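Local coordinates for thymidylate synthase ThyX (Streptomyces cacaoi subsp. asoensis, PDB 4P5A), which is a UMP/dUMP methylase that probably uses FAD and methylenetetrahydrofolate to methylate its nucleotide, and works as a homotetramer, at residues Ala148-Glu151 with Tyr152-Leu156. Numbering follows the deposited sequence.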
loop_
_atom_site.group_PDB
_atom_site.type_symbol
_atom_site.label_atom_id
_atom_site.label_comp_id
_atom_site.label_asym_id
_atom_site.label_seq_id
_atom_site.Cartn_x
_atom_site.Cartn_y
_atom_site.Cartn_z
ATOM N N ALA B 148 -27.282 -18.681 20.035
ATOM C CA ALA B 148 -26.033 -18.854 19.259
ATOM C C ALA B 148 -24.974 -19.574 20.073
ATOM O O ALA B 148 -24.313 -20.527 19.585
ATOM C CB ALA B 148 -25.535 -17.441 18.790
ATOM N N PHE B 149 -24.767 -19.121 21.297
ATOM C CA PHE B 149 -23.671 -19.671 22.045
ATOM C C PHE B 149 -24.009 -21.103 22.456
ATOM O O PHE B 149 -23.099 -21.974 22.523
ATOM C CB PHE B 149 -23.291 -18.781 23.192
ATOM C CG PHE B 149 -21.988 -19.152 23.764
ATOM C CD1 PHE B 149 -21.917 -19.877 24.908
ATOM C CD2 PHE B 149 -20.797 -18.886 23.034
ATOM C CE1 PHE B 149 -20.655 -20.293 25.411
ATOM C CE2 PHE B 149 -19.530 -19.250 23.537
ATOM C CZ PHE B 149 -19.473 -19.996 24.713
ATOM N N GLU B 150 -25.283 -21.362 22.749
ATOM C CA GLU B 150 -25.639 -22.738 23.170
ATOM C C GLU B 150 -25.390 -23.717 21.993
ATOM O O GLU B 150 -24.869 -24.863 22.185
ATOM C CB GLU B 150 -27.107 -22.729 23.646
ATOM C CG GLU B 150 -27.761 -24.104 23.694
ATOM C CD GLU B 150 -29.282 -23.963 23.893
ATOM O OE1 GLU B 150 -29.717 -22.908 24.438
ATOM O OE2 GLU B 150 -30.019 -24.880 23.452
ATOM N N GLU B 151 -25.703 -23.256 20.772
ATOM C CA GLU B 151 -25.470 -24.072 19.596
ATOM C C GLU B 151 -23.980 -24.191 19.255
ATOM O O GLU B 151 -23.551 -25.250 18.803
ATOM C CB GLU B 151 -26.258 -23.595 18.349
ATOM C CG GLU B 151 -27.814 -23.620 18.480
ATOM C CD GLU B 151 -28.354 -25.042 18.835
ATOM O OE1 GLU B 151 -27.720 -26.077 18.509
ATOM O OE2 GLU B 151 -29.386 -25.053 19.560
ATOM N N TYR B 152 -23.211 -23.111 19.453
ATOM C CA TYR B 152 -21.762 -23.180 19.244
ATOM C C TYR B 152 -21.197 -24.246 20.178
ATOM O O TYR B 152 -20.441 -25.122 19.747
ATOM C CB TYR B 152 -21.159 -21.819 19.582
ATOM C CG TYR B 152 -19.678 -21.735 19.553
ATOM C CD1 TYR B 152 -18.928 -21.392 20.694
ATOM C CD2 TYR B 152 -18.995 -21.929 18.330
ATOM C CE1 TYR B 152 -17.522 -21.270 20.654
ATOM C CE2 TYR B 152 -17.559 -21.800 18.279
ATOM C CZ TYR B 152 -16.862 -21.458 19.441
ATOM O OH TYR B 152 -15.496 -21.363 19.427
ATOM N N GLN B 153 -21.579 -24.178 21.451
ATOM C CA GLN B 153 -21.010 -25.181 22.391
ATOM C C GLN B 153 -21.481 -26.594 22.070
ATOM O O GLN B 153 -20.725 -27.547 22.248
ATOM C CB GLN B 153 -21.449 -24.812 23.813
ATOM C CG GLN B 153 -20.723 -23.632 24.405
ATOM C CD GLN B 153 -19.222 -23.839 24.460
ATOM O OE1 GLN B 153 -18.775 -24.815 24.994
ATOM N NE2 GLN B 153 -18.431 -22.886 23.893
ATOM N N ARG B 154 -22.736 -26.728 21.647
ATOM C CA ARG B 154 -23.241 -28.071 21.266
ATOM C C ARG B 154 -22.454 -28.656 20.110
ATOM O O ARG B 154 -22.083 -29.866 20.107
ATOM C CB ARG B 154 -24.703 -28.010 20.797
ATOM C CG ARG B 154 -25.394 -29.408 20.861
ATOM C CD ARG B 154 -26.780 -29.455 20.221
ATOM N NE ARG B 154 -27.665 -28.352 20.582
ATOM C CZ ARG B 154 -28.265 -28.132 21.764
ATOM N NH1 ARG B 154 -28.153 -28.938 22.845
ATOM N NH2 ARG B 154 -29.011 -27.060 21.866
ATOM N N LEU B 155 -22.172 -27.821 19.106
ATOM C CA LEU B 155 -21.332 -28.253 17.989
ATOM C C LEU B 155 -19.948 -28.643 18.447
ATOM O O LEU B 155 -19.481 -29.724 18.043
ATOM C CB LEU B 155 -21.250 -27.211 16.871
ATOM C CG LEU B 155 -22.601 -27.051 16.159
ATOM C CD1 LEU B 155 -22.561 -25.666 15.349
ATOM C CD2 LEU B 155 -23.016 -28.322 15.282
ATOM N N LEU B 156 -19.295 -27.773 19.214
ATOM C CA LEU B 156 -17.943 -28.097 19.772
ATOM C C LEU B 156 -17.965 -29.424 20.569
ATOM O O LEU B 156 -17.116 -30.300 20.349
ATOM C CB LEU B 156 -17.358 -27.031 20.641
ATOM C CG LEU B 156 -17.116 -25.624 20.034
ATOM C CD1 LEU B 156 -16.608 -24.663 21.061
ATOM C CD2 LEU B 156 -16.021 -25.811 18.860
#
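Two neighbouring acids on the long helix 131-157 of this ThyX-family subunit, Glu150 and Glu151, share one arginine, Arg154, in a salt-bridge network near the helix's C-terminal end. Arg154 grips Glu151 side-on, with NE 3.1 Å from OE1 and NH2 3.1 Å from OE2. Both oxygens lie close to the guanidinium plane, yet NH2 sits above the carboxylate plane, because the two flat groups are turned 45° apart. Glu151 reaches this position by bending at chi2 (-57°). The extended Glu150 brings OE2 to within 2.9 Å of Arg154 NH2, a weak, bent hydrogen bond. Glu151 OE1 also accepts a hydrogen bond from Ser140 of the second subunit, tying the network to that subunit. An alanine in place of Glu151 would probably leave the guanidinium of Arg154 held, within this turn, by the weak Glu150 OE2 bond and cost that serine one hydrogen-bond partner. The backbone N-H groups of Tyr152 to Leu155 bond to the carbonyl oxygens of Ala148 to Glu151, i to i+4. Phe149 CE2 comes 3.6 Å from Tyr152 CD1, the rings oblique. Tyr152 OH is hydrogen-bonded to Val102 N; the Tyr152 side chain comes within about 4 Å of that of Arg166, which lines the 5-bromo-UMP pocket and probably binds dUMP. Gln153 runs alongside Phe149, its amide 30° from the ring plane; NE2, hydrogen-bonded to Glu101 OE1, lies 3.2 Å from Phe149 CZ.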